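Local coordinates for Lmo2184 protein (Listeria monocytogenes serovar 1/2a, PDB 5JOQ) that probably binds heme as the membrane-tethered, lipid-modified substrate-binding component of an iron-acquiring ABC transporter, at residues D222-A227 / R259-L263. Residues are numbered along the deposited sequence; the frame is centred on the assembly and turned at random. Where two conformers were deposited one is given.
With CIT (citric acid), chain B.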
ATOM      1  N   ASP A 222      22.995  18.496   0.174  1.00 13.79           N
ATOM      2  CA  ASP A 222      23.574  17.891   1.376  1.00 14.76           C
ATOM      3  C   ASP A 222      22.719  16.727   1.866  1.00 14.33           C
ATOM      4  O   ASP A 222      23.235  15.697   2.321  1.00 13.93           O
ATOM      5  CB  ASP A 222      23.667  18.943   2.474  1.00 15.77           C
ATOM      6  CG  ASP A 222      24.694  20.019   2.168  1.00 21.76           C
ATOM      7  OD1 ASP A 222      25.756  19.667   1.649  1.00 19.75           O
ATOM      8  OD2 ASP A 222      24.413  21.206   2.442  1.00 18.21           O
ATOM      9  N   ILE A 223      21.407  16.888   1.804  1.00 10.88           N
ATOM     10  CA  ILE A 223      20.441  15.955   2.379  1.00 11.06           C
ATOM     11  C   ILE A 223      19.364  15.656   1.355  1.00 13.94           C
ATOM     12  O   ILE A 223      18.910  16.565   0.646  1.00 12.17           O
ATOM     13  CB  ILE A 223      19.790  16.554   3.641  1.00 13.49           C
ATOM     14  CG1 ILE A 223      20.829  16.756   4.744  1.00 14.99           C
ATOM     15  CG2 ILE A 223      18.600  15.689   4.132  1.00 13.12           C
ATOM     16  CD1 ILE A 223      20.314  17.702   5.897  1.00 17.69           C
ATOM     17  N   ILE A 224      18.909  14.394   1.299  1.00 10.57           N
ATOM     18  CA  ILE A 224      17.720  14.056   0.510  1.00 10.09           C
ATOM     19  C   ILE A 224      16.644  13.556   1.463  1.00  9.82           C
ATOM     20  O   ILE A 224      16.935  12.735   2.340  1.00 12.06           O
ATOM     21  CB  ILE A 224      18.017  13.012  -0.576  1.00  9.35           C
ATOM     22  CG1 ILE A 224      19.094  13.544  -1.552  1.00 11.83           C
ATOM     23  CG2 ILE A 224      16.693  12.611  -1.314  1.00  9.62           C
ATOM     24  CD1 ILE A 224      19.622  12.456  -2.524  1.00 11.62           C
ATOM     25  N   LEU A 225      15.431  14.107   1.333  1.00  8.85           N
ATOM     26  CA  LEU A 225      14.248  13.691   2.076  1.00 11.14           C
ATOM     27  C   LEU A 225      13.271  13.054   1.099  1.00 13.91           C
ATOM     28  O   LEU A 225      13.112  13.548  -0.021  1.00 12.98           O
ATOM     29  CB  LEU A 225      13.541  14.878   2.765  1.00 12.12           C
ATOM     30  CG  LEU A 225      14.394  15.769   3.676  1.00 12.74           C
ATOM     31  CD1 LEU A 225      13.514  16.875   4.300  1.00 10.73           C
ATOM     32  CD2 LEU A 225      15.093  14.918   4.778  1.00 10.97           C
ATOM     33  N   ARG A 226      12.621  11.955   1.522  1.00 10.03           N
ATOM     34  CA  ARG A 226      11.658  11.258   0.668  1.00 10.04           C
ATOM     35  C   ARG A 226      10.343  11.079   1.409  1.00 12.50           C
ATOM     36  O   ARG A 226      10.334  10.826   2.612  1.00 13.08           O
ATOM     37  CB  ARG A 226      12.184   9.855   0.228  1.00 10.99           C
ATOM     38  CG  ARG A 226      13.487   9.906  -0.622  1.00 12.08           C
ATOM     39  CD  ARG A 226      13.924   8.439  -1.036  1.00 12.33           C
ATOM     40  NE  ARG A 226      14.216   7.626   0.164  1.00 13.37           N
ATOM     41  CZ  ARG A 226      15.244   6.794   0.262  1.00 13.36           C
ATOM     42  NH1 ARG A 226      16.081   6.668  -0.764  1.00 14.41           N
ATOM     43  NH2 ARG A 226      15.464   6.120   1.385  1.00 13.99           N
ATOM     44  N   ALA A 227       9.230  11.224   0.694  1.00 12.81           N
ATOM     45  CA  ALA A 227       7.899  11.007   1.259  1.00 14.21           C
ATOM     46  C   ALA A 227       7.115  10.101   0.316  1.00 15.55           C
ATOM     47  O   ALA A 227       6.997  10.400  -0.876  1.00 14.60           O
ATOM     48  CB  ALA A 227       7.142  12.336   1.444  1.00 14.22           C
ATOM     49  N   ARG A 259      22.952  10.398   4.016  0.61 15.40           N
ATOM     50  CA  ARG A 259      22.139  11.553   4.376  0.61 14.28           C
ATOM     51  C   ARG A 259      20.820  11.548   3.596  0.61 14.66           C
ATOM     52  O   ARG A 259      20.373  12.582   3.088  0.61 12.19           O
ATOM     53  CB  ARG A 259      22.928  12.846   4.124  0.61 14.52           C
ATOM     54  CG  ARG A 259      24.337  12.878   4.808  0.61 18.20           C
ATOM     55  CD  ARG A 259      24.969  14.296   4.820  0.61 21.59           C
ATOM     56  NE  ARG A 259      24.259  15.223   5.709  0.61 24.15           N
ATOM     57  CZ  ARG A 259      24.578  16.509   5.888  0.61 22.18           C
ATOM     58  NH1 ARG A 259      25.603  17.031   5.239  0.61 20.15           N
ATOM     59  NH2 ARG A 259      23.867  17.272   6.721  0.61 18.80           N
ATOM     60  N   VAL A 260      20.186  10.380   3.493  1.00 12.76           N
ATOM     61  CA  VAL A 260      18.895  10.233   2.842  1.00 14.16           C
ATOM     62  C   VAL A 260      17.922   9.745   3.901  1.00 17.85           C
ATOM     63  O   VAL A 260      18.190   8.739   4.572  1.00 16.79           O
ATOM     64  CB  VAL A 260      18.957   9.240   1.665  1.00 14.29           C
ATOM     65  CG1 VAL A 260      17.585   9.198   0.938  1.00 12.54           C
ATOM     66  CG2 VAL A 260      20.111   9.596   0.707  1.00 11.19           C
ATOM     67  N   TYR A 261      16.801  10.460   4.074  1.00 12.74           N
ATOM     68  CA  TYR A 261      15.830  10.130   5.110  1.00 11.26           C
ATOM     69  C   TYR A 261      14.478   9.870   4.477  1.00 13.67           C
ATOM     70  O   TYR A 261      14.046  10.617   3.596  1.00 15.55           O
ATOM     71  CB  TYR A 261      15.688  11.290   6.125  1.00 13.22           C
ATOM     72  CG  TYR A 261      16.986  11.609   6.795  1.00 18.60           C
ATOM     73  CD1 TYR A 261      17.858  12.536   6.251  1.00 17.62           C
ATOM     74  CD2 TYR A 261      17.350  10.974   7.983  1.00 25.43           C
ATOM     75  CE1 TYR A 261      19.090  12.837   6.865  1.00 20.72           C
ATOM     76  CE2 TYR A 261      18.594  11.273   8.624  1.00 25.69           C
ATOM     77  CZ  TYR A 261      19.459  12.190   8.036  1.00 27.05           C
ATOM     78  OH  TYR A 261      20.679  12.494   8.624  1.00 30.01           O
ATOM     79  N   ASP A 262      13.772   8.882   4.995  1.00 15.02           N
ATOM     80  CA  ASP A 262      12.365   8.685   4.665  1.00 13.11           C
ATOM     81  C   ASP A 262      11.520   9.387   5.712  1.00 13.33           C
ATOM     82  O   ASP A 262      11.671   9.131   6.915  1.00 15.49           O
ATOM     83  CB  ASP A 262      12.038   7.196   4.624  1.00 12.81           C
ATOM     84  CG  ASP A 262      12.683   6.538   3.447  1.00 16.77           C
ATOM     85  OD1 ASP A 262      12.372   6.999   2.328  1.00 14.63           O
ATOM     86  OD2 ASP A 262      13.522   5.632   3.641  1.00 15.10           O
ATOM     87  N   LEU A 263      10.654  10.275   5.270  1.00 16.64           N
ATOM     88  CA  LEU A 263       9.841  11.039   6.204  1.00 17.53           C
ATOM     89  C   LEU A 263       8.709  10.155   6.702  1.00 21.47           C
ATOM     90  O   LEU A 263       7.973   9.572   5.897  1.00 22.49           O
ATOM     91  CB  LEU A 263       9.281  12.289   5.528  1.00 15.29           C
ATOM     92  CG  LEU A 263      10.327  13.311   5.072  1.00 15.98           C
ATOM     93  CD1 LEU A 263       9.602  14.465   4.364  1.00 13.05           C
ATOM     94  CD2 LEU A 263      11.144  13.876   6.270  1.00 17.37           C
TER
HETATM   95  C1  CIT B 301      25.473  20.313   6.058  1.00 65.30           C
HETATM   96  O1  CIT B 301      24.808  19.585   6.828  1.00 63.11           O
HETATM   97  O2  CIT B 301      26.147  19.750   5.171  1.00 62.35           O
HETATM   98  C2  CIT B 301      25.432  21.824   6.199  1.00 73.63           C
HETATM   99  C3  CIT B 301      26.724  22.525   5.760  1.00 83.15           C
HETATM  100  O7  CIT B 301      26.579  22.797   4.337  1.00 84.81           O
HETATM  101  C4  CIT B 301      26.909  23.862   6.488  1.00 89.08           C
HETATM  102  C5  CIT B 301      28.162  24.589   6.024  1.00 92.45           C
HETATM  103  O3  CIT B 301      29.304  24.210   6.378  1.00 92.93           O
HETATM  104  O4  CIT B 301      28.079  25.601   5.291  1.00 93.66           O
HETATM  105  C6  CIT B 301      27.930  21.623   6.038  1.00 82.77           C
HETATM  106  O5  CIT B 301      28.334  21.473   7.211  1.00 82.07           O
HETATM  107  O6  CIT B 301      28.518  21.005   5.120  1.00 82.23           O
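Strands 223-227 and 260-262 are parallel neighbours in the C-terminal lobe of a two-lobed solute-binding protein. Their axes approach to 4.8 Å at 20°, and the 31 residues between the segments are largely helical and contain no strand, which makes the connection a beta-alpha-beta crossover. At Arg259 the carbonyl O accepts from Ile224 N (2.9 Å, 167°), while the guanidinium lies over Ile223 CG1 and grips a citrate, probably from the crystallisation liquor, through NH1 to O2 at 2.8 Å and a very short NH2 to O1 bond of 2.5 Å. Asp222 OD1 stands 4.5 Å from Arg259 NH1, out of the guanidinium plane, so only charge attraction applies; its OD2 accepts from the backbone of Thr168. Val260 sets CG1 4.1 Å from Ile224 CB, on the sheet face shared with Arg226. Tyr261 spans two residues of its partner strand, as parallel pairing requires: its N donates to Ile224 O (2.9 Å) and its O receives Arg226 N (2.8 Å). Its side chain takes the opposite face, with CB 3.9 Å from Leu225 CD2 and CD1 3.9 Å from Ile223 CG2, and also touches Met286 of helix 276-288. Asp262 returns to the Arg226 face, where that arginine also bridges to Asp240 and makes a cation-pi contact with Phe243. Its carboxylate meets the guanidinium in a two-pronged salt bridge, Arg226 NE to Asp262 OD1 at 2.9 Å and Arg226 NH2 to Asp262 OD2 at 3.0 Å. Leu263 packs CG 4.3 Å from Leu225 CB, and its N donates to Arg226 O at 2.7 Å and 175°.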